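Local coordinates for phospholyase (Arthrobacter aurescens, PDB 5G4I), which is a pyridoxal-phosphate-dependent phospholyase, related to class III transaminases, that probably eliminates phosphate from a phosphorylated amino substrate such as ethanolamine phosphate, at residues S213-P219 against G246-E252; A123-A127 against V277-K281; T138-D144 against H170-I176; S143-Y147 against S222-L226. All blocks are in the same frame, centred on the assembly; numbering follows the deposited sequence.

Contact 1 of 4, residues S213-P219 against G246-E252; sequences SVFLFDP and GLVISDE. With PLP (pyridoxal-5'-phosphate), chain C.
The C-terminal end of a parallel strand pair reaches the cofactor: Asp-251, last strand residue of 246-252, places OD2 2.8 Å from N1 of PLP. A carboxylate here suits the pyridine nitrogen, and in this fold type it is understood to stabilise the protonated ring; OD2 is also hydrogen-bonded to His-148 and Asn-124. Build strands 214-217 and 247-251 extended, 4.8 Å apart and 14° from parallel, pairing Val-214 with Leu-247, Phe-215 with Val-248, Leu-216 with Ile-249 and Phe-217 with Ser-250. Five backbone hydrogen bonds zip them: Leu-247 N to Ser-213 O (2.9 Å), Phe-215 N to Leu-247 O (3.0 Å), Ile-249 N to Phe-215 O (2.9 Å), Phe-217 N to Ile-249 O (3.2 Å) and Asp-251 N to Phe-217 O (2.9 Å). Helix 233-243 connects the two strands along the chain, making a beta-alpha-beta unit in the large-domain sheet of a fold type I PLP enzyme. Branched and aliphatic residues fill the face toward helix 120-135: Val-214 CG1 meets Ile-249 CD1 at 3.7 Å, and Leu-216 CD1 (chi1 t, chi2 p) meets Ile-249 CG2 at 3.6 Å. On the other face Phe-217, chi1 p, sets CE1 3.8 Å from Val-248 CG1, while Phe-215 (t) packs on helix 233-243. Beyond the last hydrogen bond, water 1 donates to Asp-218 OD1 (2.8 Å) and Asp-251 O (2.7 Å), and Asp-218 OD2 is hydrogen-bonded to Ser-222 OG.

Contact 2 of 4, residues A123-A127 against V277-K281; sequences ANELA and VTMGK. With PLP (pyridoxal-5'-phosphate), chain C.
Helix 123-127 and strand 277-279 run nearly antiparallel, 159° between their directions, with axes 8.2 Å apart at closest approach. Ala-123 and Thr-278 have the nearest CA atoms, at 5.7 Å; Ala-127 N hydrogen-bonds back to Ala-123 O at 2.9 Å. Past the strand, Gly-280 adopts phi/psi of -177/-127, readily open only to glycine, and leads to Lys-281. Thr-278, chi1 p, points toward the helix and uses both branches: OG1 donates to Asn-124 OD1 (2.8 Å), while CG2 lies 3.7 Å from Ala-127 CB. Alanine's small side chain permits this approach, and Ala-123 CB comes 3.9 Å from Met-279 O. With OD1 so fixed, Asn-124 (m) has ND2 left to hydrogen-bond Asp-251 OD2 and His-148 O. The extended Lys-281 side chain ends in NZ, covalently joined to PLP C4A at 1.4 Å as the internal aldimine characteristic of PLP enzymes, with a weak hydrogen bond from Lys-281 NZ to PLP O3 (2.7 Å). Helix 120-135 packs on one face of the sheet, touching strands 113-117, 290-294, 247-251 and 276-279.

Contact 3 of 4, residues T138-D144 against H170-I176; sequences TGVLVSD and HVRALRI
A salt bridge from Arg-175 NE to Asp-144 OD2, 2.7 Å, joins the C-terminal ends of the two segments just past the parallel strands of a beta-alpha-beta unit with short helix 152-155; strand 171-174 edges the large-domain sheet. The strands lie 4.6 Å apart at 29°. Val-140 pairs with Val-171, Leu-141 with Arg-172, Val-142 with Ala-173 and Ser-143 with Leu-174. Backbone hydrogen bonds run from Val-140 N to His-170 O (2.9 Å), Arg-172 N to Val-140 O (3.0 Å), Val-142 N to Arg-172 O (3.3 Å), Leu-174 N to Val-142 O (2.8 Å) and Asp-144 N to Leu-174 O (2.9 Å). Beta-branched Val-142 and Val-171 suit extended backbone and meet at CG2 and CG1, 3.9 Å. On the other face Leu-141, chi1 m, packs against helix 187-207; Arg-172 does too, NH1 hydrogen-bonded to Ala-169 O and NE to Ser-204 OG. Ser-143 CB touches Ile-176 CG1 at 3.6 Å. Water 2 donates to Asp-144 OD1 (2.8 Å) and accepts from Ile-176 N (3.0 Å).

Contact 4 of 4, residues S143-Y147 against S222-L226; sequences SDFSY and STEGL. With PLP (pyridoxal-5'-phosphate), chain C.
Beside the PLP pocket two loops meet, each following a strand of the central sheet; the first supplies the pocket residue Tyr-147, whose O is 3.6 Å from PLP N1. Residues 143-147 run irregularly; an ST turn begins them, Ser-143 OG accepting from Phe-145 N at 3.1 Å, and Ser-146 OG (chi1 p) hydrogen-bonds Ser-143 O at 3.0 Å. Opposite, Ser-222 to Gly-225 form a type I beta turn, closed by Gly-225 N to Ser-222 O at 3.0 Å; Gly-225 takes phi/psi 109/21, where a side chain would jam against the preceding carbonyl. CA atoms of Phe-145 and Glu-224 lie 5.1 Å apart. Glu-224 (m, p) swings OE2 to accept from Ser-143 OG at 2.6 Å. The edge of the Phe-145 ring, chi1 t, meets Thr-223 O from CD2 at 3.3 Å. Water 3 donates to Tyr-147 O (2.8 Å) and hydrogen-bonds Thr-223 OG1 (2.7 Å). The hydroxyl that closes the ST turn is thus also the donor to Glu-224, a short hydrogen bond, as expected where a hydroxyl faces a carboxylate.

Overall arrangement
Three contacts share one seven-stranded sheet, in which five neighbouring strands, 276-279, 247-251, 214-217, 140-143 and 171-174, carry contact 2 into contact 1 and then contact 3. The centres of contacts 1 and 2 are about 10 Å apart, as are those of contacts 1 and 3; those of contacts 2 and 3 stand about 18 Å apart. Along the chain, residues 123-127 come first and 277-281 last, so contact 2 encloses the others; contact 3 closes before contact 1 opens. Contact 4 shares Ser-143 and Asp-144 with contact 3 and continues into loops beyond the strands, its centre about 14 Å from that of contact 1. Contacts 1, 2 and 4 converge on PLP, whose site Thr-311 of the second subunit completes.

Contact 1 of 4, residues S213-P219 against G246-E252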
loop_
_atom_site.group_PDB
_atom_site.type_symbol
_atom_site.label_atom_id
_atom_site.label_comp_id
_atom_site.label_asym_id
_atom_site.label_seq_id
_atom_site.Cartn_x
_atom_site.Cartn_y
_atom_site.Cartn_z
ATOM N N SER A 213 20.989 5.516 10.741
ATOM C CA SER A 213 19.936 4.512 10.885
ATOM C C SER A 213 20.128 3.336 9.849
ATOM O O SER A 213 20.116 2.177 10.239
ATOM C CB SER A 213 18.526 5.144 10.740
ATOM O OG SER A 213 17.520 4.140 10.933
ATOM N N VAL A 214 20.308 3.700 8.597
ATOM C CA VAL A 214 20.336 2.673 7.527
ATOM C C VAL A 214 21.259 3.057 6.365
ATOM O O VAL A 214 21.441 4.261 6.044
ATOM C CB VAL A 214 18.957 2.410 6.900
ATOM C CG1 VAL A 214 17.936 1.943 7.904
ATOM C CG2 VAL A 214 18.420 3.509 6.151
ATOM N N PHE A 215 21.714 2.018 5.638
ATOM C CA PHE A 215 22.088 2.075 4.200
ATOM C C PHE A 215 21.027 1.260 3.445
ATOM O O PHE A 215 20.796 0.090 3.814
ATOM C CB PHE A 215 23.521 1.456 3.997
ATOM C CG PHE A 215 23.923 1.204 2.575
ATOM C CD1 PHE A 215 23.997 2.227 1.683
ATOM C CD2 PHE A 215 24.321 -0.096 2.152
ATOM C CE1 PHE A 215 24.462 2.034 0.353
ATOM C CE2 PHE A 215 24.723 -0.278 0.854
ATOM C CZ PHE A 215 24.816 0.754 -0.053
ATOM N N LEU A 216 20.428 1.867 2.450
ATOM C CA LEU A 216 19.320 1.271 1.689
ATOM C C LEU A 216 19.770 1.251 0.222
ATOM O O LEU A 216 20.254 2.273 -0.336
ATOM C CB LEU A 216 18.071 2.195 1.794
ATOM C CG LEU A 216 16.877 1.913 0.909
ATOM C CD1 LEU A 216 16.312 0.518 1.091
ATOM C CD2 LEU A 216 15.792 2.983 1.132
ATOM N N PHE A 217 19.660 0.096 -0.478
ATOM C CA PHE A 217 20.219 -0.041 -1.855
ATOM C C PHE A 217 19.469 -1.106 -2.628
ATOM O O PHE A 217 19.032 -2.133 -2.076
ATOM C CB PHE A 217 21.751 -0.351 -1.841
ATOM C CG PHE A 217 22.112 -1.771 -1.424
ATOM C CD1 PHE A 217 21.965 -2.210 -0.109
ATOM C CD2 PHE A 217 22.622 -2.691 -2.350
ATOM C CE1 PHE A 217 22.337 -3.519 0.252
ATOM C CE2 PHE A 217 23.007 -3.991 -1.990
ATOM C CZ PHE A 217 22.861 -4.400 -0.691
ATOM N N ASP A 218 19.387 -0.863 -3.969
ATOM C CA ASP A 218 19.049 -1.894 -4.974
ATOM C C ASP A 218 20.290 -2.618 -5.394
ATOM O O ASP A 218 21.200 -1.976 -5.992
ATOM C CB ASP A 218 18.387 -1.205 -6.190
ATOM C CG ASP A 218 18.324 -2.030 -7.471
ATOM O OD1 ASP A 218 18.447 -3.278 -7.411
ATOM O OD2 ASP A 218 18.147 -1.364 -8.562
ATOM N N PRO A 219 20.431 -3.918 -5.128
ATOM C CA PRO A 219 21.723 -4.643 -5.507
ATOM C C PRO A 219 22.158 -4.549 -6.969
ATOM O O PRO A 219 23.344 -4.591 -7.274
ATOM C CB PRO A 219 21.379 -6.126 -5.162
ATOM C CG PRO A 219 20.439 -6.024 -4.015
ATOM C CD PRO A 219 19.538 -4.813 -4.328
ATOM N N GLY A 246 24.014 1.397 12.890
ATOM C CA GLY A 246 22.947 1.318 11.847
ATOM C C GLY A 246 22.742 -0.088 11.295
ATOM O O GLY A 246 23.459 -1.064 11.643
ATOM N N LEU A 247 21.762 -0.211 10.376
ATOM C CA LEU A 247 21.345 -1.472 9.732
ATOM C C LEU A 247 21.466 -1.350 8.220
ATOM O O LEU A 247 21.469 -0.257 7.644
ATOM C CB LEU A 247 19.863 -1.822 10.077
ATOM C CG LEU A 247 19.510 -1.861 11.576
ATOM C CD1 LEU A 247 18.028 -2.112 11.817
ATOM C CD2 LEU A 247 20.321 -2.932 12.294
ATOM N N VAL A 248 21.470 -2.502 7.582
ATOM C CA VAL A 248 21.479 -2.594 6.100
ATOM C C VAL A 248 20.136 -3.112 5.587
ATOM O O VAL A 248 19.647 -4.170 6.064
ATOM C CB VAL A 248 22.611 -3.526 5.605
ATOM C CG1 VAL A 248 22.522 -3.669 4.059
ATOM C CG2 VAL A 248 23.982 -2.986 6.045
ATOM N N ILE A 249 19.530 -2.365 4.628
ATOM C CA ILE A 249 18.288 -2.768 3.964
ATOM C C ILE A 249 18.651 -3.084 2.467
ATOM O O ILE A 249 19.070 -2.183 1.732
ATOM C CB ILE A 249 17.150 -1.724 3.961
ATOM C CG1 ILE A 249 16.776 -1.246 5.402
ATOM C CG2 ILE A 249 15.874 -2.303 3.264
ATOM C CD1 ILE A 249 15.955 0.024 5.405
ATOM N N SER A 250 18.394 -4.345 2.028
ATOM C CA SER A 250 18.406 -4.642 0.558
ATOM C C SER A 250 17.004 -4.500 -0.006
ATOM O O SER A 250 16.106 -5.303 0.422
ATOM C CB SER A 250 18.932 -6.057 0.268
ATOM O OG SER A 250 19.014 -6.276 -1.137
ATOM N N ASP A 251 16.837 -3.575 -0.964
ATOM C CA ASP A 251 15.554 -3.386 -1.688
ATOM C C ASP A 251 15.631 -4.340 -2.900
ATOM O O ASP A 251 16.410 -4.117 -3.809
ATOM C CB ASP A 251 15.431 -1.929 -2.097
ATOM C CG ASP A 251 14.185 -1.632 -2.918
ATOM O OD1 ASP A 251 13.616 -2.565 -3.489
ATOM O OD2 ASP A 251 13.849 -0.416 -3.059
ATOM N N GLU A 252 14.839 -5.433 -2.794
ATOM C CA GLU A 252 14.778 -6.515 -3.803
ATOM C C GLU A 252 13.649 -6.342 -4.758
ATOM O O GLU A 252 13.323 -7.304 -5.492
ATOM C CB GLU A 252 14.727 -7.873 -3.117
ATOM C CG GLU A 252 15.979 -8.210 -2.338
ATOM C CD GLU A 252 17.188 -8.612 -3.163
ATOM O OE1 GLU A 252 16.994 -9.027 -4.322
ATOM O OE2 GLU A 252 18.303 -8.527 -2.605
HETATM N N1 PLP C . 11.934 0.217 -4.932
HETATM C C2 PLP C . 12.326 -0.197 -6.160
HETATM C C2A PLP C . 13.755 -0.614 -6.391
HETATM C C3 PLP C . 11.352 -0.242 -7.280
HETATM O O3 PLP C . 11.723 -0.655 -8.523
HETATM C C4 PLP C . 9.963 0.181 -6.993
HETATM C C4A PLP C . 8.921 0.171 -8.044
HETATM C C5 PLP C . 9.662 0.612 -5.607
HETATM C C6 PLP C . 10.676 0.604 -4.652
HETATM C C5A PLP C . 8.267 1.059 -5.233
HETATM O O4P PLP C . 7.326 0.062 -5.625
HETATM P P PLP C . 5.747 0.376 -5.605
HETATM O O1P PLP C . 5.523 1.191 -6.857
HETATM O O2P PLP C . 5.104 -0.990 -5.628
HETATM O O3P PLP C . 5.544 1.139 -4.319
HETATM O O HOH W 1 16.075 -4.356 -6.432
#

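Contact 2 of 4, residues A123-A127 against V277-K281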
loop_
_atom_site.group_PDB
_atom_site.type_symbol
_atom_site.label_atom_id
_atom_site.label_comp_id
_atom_site.label_asym_id
_atom_site.label_seq_id
_atom_site.Cartn_x
_atom_site.Cartn_y
_atom_site.Cartn_z
ATOM N N ALA A 123 6.416 -1.519 1.875
ATOM C CA ALA A 123 7.509 -2.331 2.488
ATOM C C ALA A 123 8.688 -1.418 2.895
ATOM O O ALA A 123 9.241 -1.520 4.028
ATOM C CB ALA A 123 7.938 -3.463 1.574
ATOM N N ASN A 124 9.170 -0.572 1.997
ATOM C CA ASN A 124 10.318 0.290 2.324
ATOM C C ASN A 124 9.929 1.318 3.396
ATOM O O ASN A 124 10.787 1.612 4.281
ATOM C CB ASN A 124 10.884 1.002 1.076
ATOM C CG ASN A 124 11.764 0.126 0.219
ATOM O OD1 ASN A 124 12.524 -0.695 0.761
ATOM N ND2 ASN A 124 11.777 0.355 -1.074
ATOM N N GLU A 125 8.722 1.876 3.417
ATOM C CA GLU A 125 8.273 2.744 4.515
ATOM C C GLU A 125 8.395 2.020 5.816
ATOM O O GLU A 125 8.927 2.603 6.815
ATOM C CB GLU A 125 6.792 3.153 4.266
ATOM C CG GLU A 125 6.216 4.037 5.345
ATOM C CD GLU A 125 6.664 5.458 5.345
ATOM O OE1 GLU A 125 7.382 5.903 4.435
ATOM O OE2 GLU A 125 6.280 6.203 6.315
ATOM N N LEU A 126 7.894 0.786 5.913
ATOM C CA LEU A 126 7.960 0.004 7.182
ATOM C C LEU A 126 9.389 -0.316 7.554
ATOM O O LEU A 126 9.743 -0.204 8.771
ATOM C CB LEU A 126 7.087 -1.259 7.064
ATOM C CG LEU A 126 7.112 -2.208 8.247
ATOM C CD1 LEU A 126 6.608 -1.555 9.505
ATOM C CD2 LEU A 126 6.247 -3.464 7.911
ATOM N N ALA A 127 10.202 -0.745 6.602
ATOM C CA ALA A 127 11.617 -1.029 6.947
ATOM C C ALA A 127 12.318 0.185 7.521
ATOM O O ALA A 127 13.110 0.023 8.500
ATOM C CB ALA A 127 12.368 -1.607 5.751
ATOM N N VAL A 277 15.085 -6.989 4.429
ATOM C CA VAL A 277 14.952 -7.233 2.941
ATOM C C VAL A 277 13.530 -6.848 2.529
ATOM O O VAL A 277 12.576 -7.321 3.137
ATOM C CB VAL A 277 15.271 -8.712 2.545
ATOM C CG1 VAL A 277 15.149 -8.872 1.054
ATOM C CG2 VAL A 277 16.643 -9.109 3.018
ATOM N N THR A 278 13.429 -5.939 1.558
ATOM C CA THR A 278 12.073 -5.493 1.084
ATOM C C THR A 278 11.838 -6.030 -0.337
ATOM O O THR A 278 12.743 -6.264 -1.121
ATOM C CB THR A 278 11.969 -3.949 1.141
ATOM O OG1 THR A 278 12.988 -3.402 0.315
ATOM C CG2 THR A 278 12.127 -3.423 2.572
ATOM N N MET A 279 10.558 -6.182 -0.687
ATOM C CA MET A 279 10.178 -6.786 -1.980
ATOM C C MET A 279 8.772 -6.273 -2.358
ATOM O O MET A 279 7.990 -5.738 -1.554
ATOM C CB MET A 279 10.301 -8.288 -1.911
ATOM C CG MET A 279 9.400 -8.862 -0.957
ATOM S SD MET A 279 9.812 -10.650 -0.510
ATOM C CE MET A 279 11.155 -10.636 0.089
ATOM N N GLY A 280 8.442 -6.501 -3.642
ATOM C CA GLY A 280 7.151 -6.068 -4.224
ATOM C C GLY A 280 7.133 -6.585 -5.669
ATOM O O GLY A 280 7.404 -7.764 -5.945
ATOM N N LYS A 281 6.884 -5.670 -6.625
ATOM C CA LYS A 281 6.641 -5.901 -8.079
ATOM C C LYS A 281 6.263 -7.356 -8.458
ATOM O O LYS A 281 5.050 -7.665 -8.590
ATOM C CB LYS A 281 7.680 -5.172 -8.911
ATOM C CG LYS A 281 7.455 -3.647 -8.998
ATOM C CD LYS A 281 8.450 -2.929 -9.961
ATOM C CE LYS A 281 8.237 -1.360 -10.127
ATOM N NZ LYS A 281 9.142 -0.734 -9.124
HETATM N N1 PLP C . 11.934 0.217 -4.932
HETATM C C2 PLP C . 12.326 -0.197 -6.160
HETATM C C2A PLP C . 13.755 -0.614 -6.391
HETATM C C3 PLP C . 11.352 -0.242 -7.280
HETATM O O3 PLP C . 11.723 -0.655 -8.523
HETATM C C4 PLP C . 9.963 0.181 -6.993
HETATM C C4A PLP C . 8.921 0.171 -8.044
HETATM C C5 PLP C . 9.662 0.612 -5.607
HETATM C C6 PLP C . 10.676 0.604 -4.652
HETATM C C5A PLP C . 8.267 1.059 -5.233
HETATM O O4P PLP C . 7.326 0.062 -5.625
HETATM P P PLP C . 5.747 0.376 -5.605
HETATM O O1P PLP C . 5.523 1.191 -6.857
HETATM O O2P PLP C . 5.104 -0.990 -5.628
HETATM O O3P PLP C . 5.544 1.139 -4.319
#

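Contact 3 of 4, residues T138-D144 against H170-I176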
loop_
_atom_site.group_PDB
_atom_site.type_symbol
_atom_site.label_atom_id
_atom_site.label_comp_id
_atom_site.label_asym_id
_atom_site.label_seq_id
_atom_site.Cartn_x
_atom_site.Cartn_y
_atom_site.Cartn_z
ATOM N N THR A 138 18.398 8.665 12.922
ATOM C CA THR A 138 17.557 8.987 11.742
ATOM C C THR A 138 18.329 9.055 10.433
ATOM O O THR A 138 17.695 9.135 9.307
ATOM C CB THR A 138 16.854 10.370 11.905
ATOM O OG1 THR A 138 17.865 11.391 12.252
ATOM C CG2 THR A 138 15.821 10.328 12.993
ATOM N N GLY A 139 19.673 9.053 10.399
ATOM C CA GLY A 139 20.410 9.218 9.170
ATOM C C GLY A 139 20.247 8.100 8.121
ATOM O O GLY A 139 20.186 6.921 8.501
ATOM N N VAL A 140 20.099 8.521 6.847
ATOM C CA VAL A 140 19.935 7.577 5.730
ATOM C C VAL A 140 21.040 7.745 4.716
ATOM O O VAL A 140 21.281 8.868 4.187
ATOM C CB VAL A 140 18.544 7.764 5.078
ATOM C CG1 VAL A 140 18.400 6.879 3.811
ATOM C CG2 VAL A 140 17.430 7.502 6.055
ATOM N N LEU A 141 21.718 6.649 4.320
ATOM C CA LEU A 141 22.641 6.603 3.177
ATOM C C LEU A 141 21.943 5.928 1.993
ATOM O O LEU A 141 21.438 4.797 2.158
ATOM C CB LEU A 141 23.898 5.789 3.567
ATOM C CG LEU A 141 24.787 6.363 4.690
ATOM C CD1 LEU A 141 25.880 5.356 5.021
ATOM C CD2 LEU A 141 25.415 7.670 4.372
ATOM N N VAL A 142 21.887 6.629 0.877
ATOM C CA VAL A 142 21.315 6.116 -0.359
ATOM C C VAL A 142 22.250 6.440 -1.517
ATOM O O VAL A 142 23.167 7.316 -1.386
ATOM C CB VAL A 142 19.925 6.679 -0.736
ATOM C CG1 VAL A 142 18.821 6.008 0.058
ATOM C CG2 VAL A 142 19.905 8.225 -0.657
ATOM N N SER A 143 22.079 5.866 -2.741
ATOM C CA SER A 143 22.824 6.348 -3.882
ATOM C C SER A 143 22.317 7.723 -4.370
ATOM O O SER A 143 21.160 8.092 -4.100
ATOM C CB SER A 143 22.708 5.354 -5.074
ATOM O OG SER A 143 21.733 5.751 -5.966
ATOM N N ASP A 144 23.188 8.426 -5.099
ATOM C CA ASP A 144 22.858 9.708 -5.722
ATOM C C ASP A 144 22.028 9.627 -6.978
ATOM O O ASP A 144 21.731 10.694 -7.544
ATOM C CB ASP A 144 24.104 10.551 -5.954
ATOM C CG ASP A 144 24.986 10.052 -7.036
ATOM O OD1 ASP A 144 24.742 9.063 -7.756
ATOM O OD2 ASP A 144 26.129 10.669 -7.105
ATOM N N HIS A 170 18.693 14.802 6.971
ATOM C CA HIS A 170 19.146 13.521 7.548
ATOM C C HIS A 170 19.694 12.556 6.459
ATOM O O HIS A 170 19.958 11.369 6.806
ATOM C CB HIS A 170 18.018 12.846 8.345
ATOM C CG HIS A 170 16.803 12.513 7.488
ATOM N ND1 HIS A 170 15.956 13.506 6.973
ATOM C CD2 HIS A 170 16.313 11.332 7.077
ATOM C CE1 HIS A 170 15.019 12.902 6.226
ATOM N NE2 HIS A 170 15.197 11.596 6.304
ATOM N N VAL A 171 19.847 13.004 5.228
ATOM C CA VAL A 171 20.184 12.085 4.092
ATOM C C VAL A 171 21.584 12.486 3.596
ATOM O O VAL A 171 21.853 13.698 3.377
ATOM C CB VAL A 171 19.106 12.158 2.964
ATOM C CG1 VAL A 171 19.409 11.142 1.853
ATOM C CG2 VAL A 171 17.740 12.002 3.582
ATOM N N ARG A 172 22.403 11.474 3.232
ATOM C CA ARG A 172 23.586 11.668 2.415
ATOM C C ARG A 172 23.536 10.768 1.203
ATOM O O ARG A 172 23.343 9.534 1.390
ATOM C CB ARG A 172 24.912 11.481 3.214
ATOM C CG ARG A 172 25.099 12.467 4.390
ATOM C CD ARG A 172 25.298 13.936 3.939
ATOM N NE ARG A 172 25.509 14.785 5.131
ATOM C CZ ARG A 172 24.522 15.270 5.856
ATOM N NH1 ARG A 172 23.240 15.020 5.626
ATOM N NH2 ARG A 172 24.757 15.886 7.060
ATOM N N ALA A 173 23.706 11.369 -0.003
ATOM C CA ALA A 173 23.735 10.623 -1.265
ATOM C C ALA A 173 25.146 10.231 -1.671
ATOM O O ALA A 173 26.101 11.080 -1.610
ATOM C CB ALA A 173 23.097 11.473 -2.302
ATOM N N LEU A 174 25.379 8.964 -2.027
ATOM C CA LEU A 174 26.702 8.392 -2.383
ATOM C C LEU A 174 26.831 8.211 -3.882
ATOM O O LEU A 174 25.911 7.730 -4.559
ATOM C CB LEU A 174 26.906 7.023 -1.672
ATOM C CG LEU A 174 26.885 7.014 -0.123
ATOM C CD1 LEU A 174 26.789 5.645 0.432
ATOM C CD2 LEU A 174 28.047 7.793 0.442
ATOM N N ARG A 175 28.017 8.498 -4.420
ATOM C CA ARG A 175 28.319 8.104 -5.811
ATOM C C ARG A 175 28.827 6.678 -5.776
ATOM O O ARG A 175 29.921 6.380 -5.257
ATOM C CB ARG A 175 29.408 9.051 -6.422
ATOM C CG ARG A 175 29.734 8.693 -7.895
ATOM C CD ARG A 175 28.609 8.887 -8.933
ATOM N NE ARG A 175 28.095 10.255 -8.947
ATOM C CZ ARG A 175 28.147 11.129 -9.936
ATOM N NH1 ARG A 175 28.673 10.819 -11.131
ATOM N NH2 ARG A 175 27.662 12.345 -9.730
ATOM N N ILE A 176 27.968 5.724 -6.214
ATOM C CA ILE A 176 28.317 4.287 -6.098
ATOM C C ILE A 176 29.352 3.959 -7.212
ATOM O O ILE A 176 29.119 4.359 -8.368
ATOM C CB ILE A 176 27.031 3.438 -6.260
ATOM C CG1 ILE A 176 25.907 3.783 -5.252
ATOM C CG2 ILE A 176 27.315 1.927 -6.264
ATOM C CD1 ILE A 176 26.205 3.395 -3.803
HETATM O O HOH W 2 25.460 6.401 -7.745
#

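Contact 4 of 4, residues S143-Y147 against S222-L226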
loop_
_atom_site.group_PDB
_atom_site.type_symbol
_atom_site.label_atom_id
_atom_site.label_comp_id
_atom_site.label_asym_id
_atom_site.label_seq_id
_atom_site.Cartn_x
_atom_site.Cartn_y
_atom_site.Cartn_z
ATOM N N SER A 143 22.079 5.866 -2.741
ATOM C CA SER A 143 22.824 6.348 -3.882
ATOM C C SER A 143 22.317 7.723 -4.370
ATOM O O SER A 143 21.160 8.092 -4.100
ATOM C CB SER A 143 22.708 5.354 -5.074
ATOM O OG SER A 143 21.733 5.751 -5.966
ATOM N N ASP A 144 23.188 8.426 -5.099
ATOM C CA ASP A 144 22.858 9.708 -5.722
ATOM C C ASP A 144 22.028 9.627 -6.978
ATOM O O ASP A 144 21.731 10.694 -7.544
ATOM C CB ASP A 144 24.104 10.551 -5.954
ATOM C CG ASP A 144 24.986 10.052 -7.036
ATOM O OD1 ASP A 144 24.742 9.063 -7.756
ATOM O OD2 ASP A 144 26.129 10.669 -7.105
ATOM N N PHE A 145 21.490 8.453 -7.368
ATOM C CA PHE A 145 20.489 8.410 -8.455
ATOM C C PHE A 145 19.600 7.153 -8.229
ATOM O O PHE A 145 19.670 6.170 -8.978
ATOM C CB PHE A 145 21.136 8.495 -9.855
ATOM C CG PHE A 145 20.188 9.067 -10.897
ATOM C CD1 PHE A 145 19.966 10.409 -10.914
ATOM C CD2 PHE A 145 19.481 8.225 -11.722
ATOM C CE1 PHE A 145 19.052 10.971 -11.838
ATOM C CE2 PHE A 145 18.599 8.836 -12.701
ATOM C CZ PHE A 145 18.422 10.124 -12.673
ATOM N N SER A 146 18.790 7.242 -7.170
ATOM C CA SER A 146 17.958 6.086 -6.722
ATOM C C SER A 146 16.496 6.436 -6.543
ATOM O O SER A 146 16.110 7.615 -6.434
ATOM C CB SER A 146 18.507 5.483 -5.427
ATOM O OG SER A 146 18.695 6.426 -4.427
ATOM N N TYR A 147 15.666 5.387 -6.463
ATOM C CA TYR A 147 14.226 5.537 -6.231
ATOM C C TYR A 147 13.692 4.312 -5.462
ATOM O O TYR A 147 13.846 3.165 -5.905
ATOM C CB TYR A 147 13.437 5.747 -7.531
ATOM C CG TYR A 147 11.934 5.790 -7.301
ATOM C CD1 TYR A 147 11.336 6.877 -6.698
ATOM C CD2 TYR A 147 11.110 4.683 -7.607
ATOM C CE1 TYR A 147 9.997 6.935 -6.415
ATOM C CE2 TYR A 147 9.735 4.745 -7.385
ATOM C CZ TYR A 147 9.176 5.854 -6.784
ATOM O OH TYR A 147 7.833 5.898 -6.495
ATOM N N SER A 222 20.047 -0.454 -10.682
ATOM C CA SER A 222 19.406 -0.283 -11.980
ATOM C C SER A 222 19.045 1.132 -12.351
ATOM O O SER A 222 19.429 1.606 -13.468
ATOM C CB SER A 222 18.218 -1.224 -12.114
ATOM O OG SER A 222 17.235 -0.972 -11.145
ATOM N N THR A 223 18.388 1.910 -11.496
ATOM C CA THR A 223 18.062 3.308 -11.770
ATOM C C THR A 223 19.339 4.151 -12.066
ATOM O O THR A 223 19.294 5.129 -12.827
ATOM C CB THR A 223 17.261 3.895 -10.579
ATOM O OG1 THR A 223 16.097 3.093 -10.405
ATOM C CG2 THR A 223 16.837 5.354 -10.760
ATOM N N GLU A 224 20.426 3.791 -11.351
ATOM C CA GLU A 224 21.731 4.435 -11.450
ATOM C C GLU A 224 22.451 4.185 -12.811
ATOM O O GLU A 224 23.490 4.836 -13.090
ATOM C CB GLU A 224 22.653 3.839 -10.369
ATOM C CG GLU A 224 22.313 4.215 -8.916
ATOM C CD GLU A 224 21.268 3.333 -8.266
ATOM O OE1 GLU A 224 20.634 2.433 -8.931
ATOM O OE2 GLU A 224 21.030 3.505 -7.040
ATOM N N GLY A 225 21.923 3.295 -13.638
ATOM C CA GLY A 225 22.532 2.871 -14.939
ATOM C C GLY A 225 23.092 1.479 -14.991
ATOM O O GLY A 225 23.974 1.203 -15.859
ATOM N N LEU A 226 22.709 0.556 -14.127
ATOM C CA LEU A 226 23.175 -0.816 -14.045
ATOM C C LEU A 226 24.670 -0.970 -13.812
ATOM O O LEU A 226 25.466 -1.367 -14.694
ATOM C CB LEU A 226 22.712 -1.676 -15.305
ATOM C CG LEU A 226 21.280 -2.106 -15.318
ATOM C CD1 LEU A 226 20.948 -2.739 -16.720
ATOM C CD2 LEU A 226 20.993 -3.146 -14.208
HETATM N N1 PLP C . 11.934 0.217 -4.932
HETATM C C2 PLP C . 12.326 -0.197 -6.160
HETATM C C2A PLP C . 13.755 -0.614 -6.391
HETATM C C3 PLP C . 11.352 -0.242 -7.280
HETATM O O3 PLP C . 11.723 -0.655 -8.523
HETATM C C4 PLP C . 9.963 0.181 -6.993
HETATM C C4A PLP C . 8.921 0.171 -8.044
HETATM C C5 PLP C . 9.662 0.612 -5.607
HETATM C C6 PLP C . 10.676 0.604 -4.652
HETATM C C5A PLP C . 8.267 1.059 -5.233
HETATM O O4P PLP C . 7.326 0.062 -5.625
HETATM P P PLP C . 5.747 0.376 -5.605
HETATM O O1P PLP C . 5.523 1.191 -6.857
HETATM O O2P PLP C . 5.104 -0.990 -5.628
HETATM O O3P PLP C . 5.544 1.139 -4.319
HETATM O O HOH W 3 14.392 2.317 -8.516
#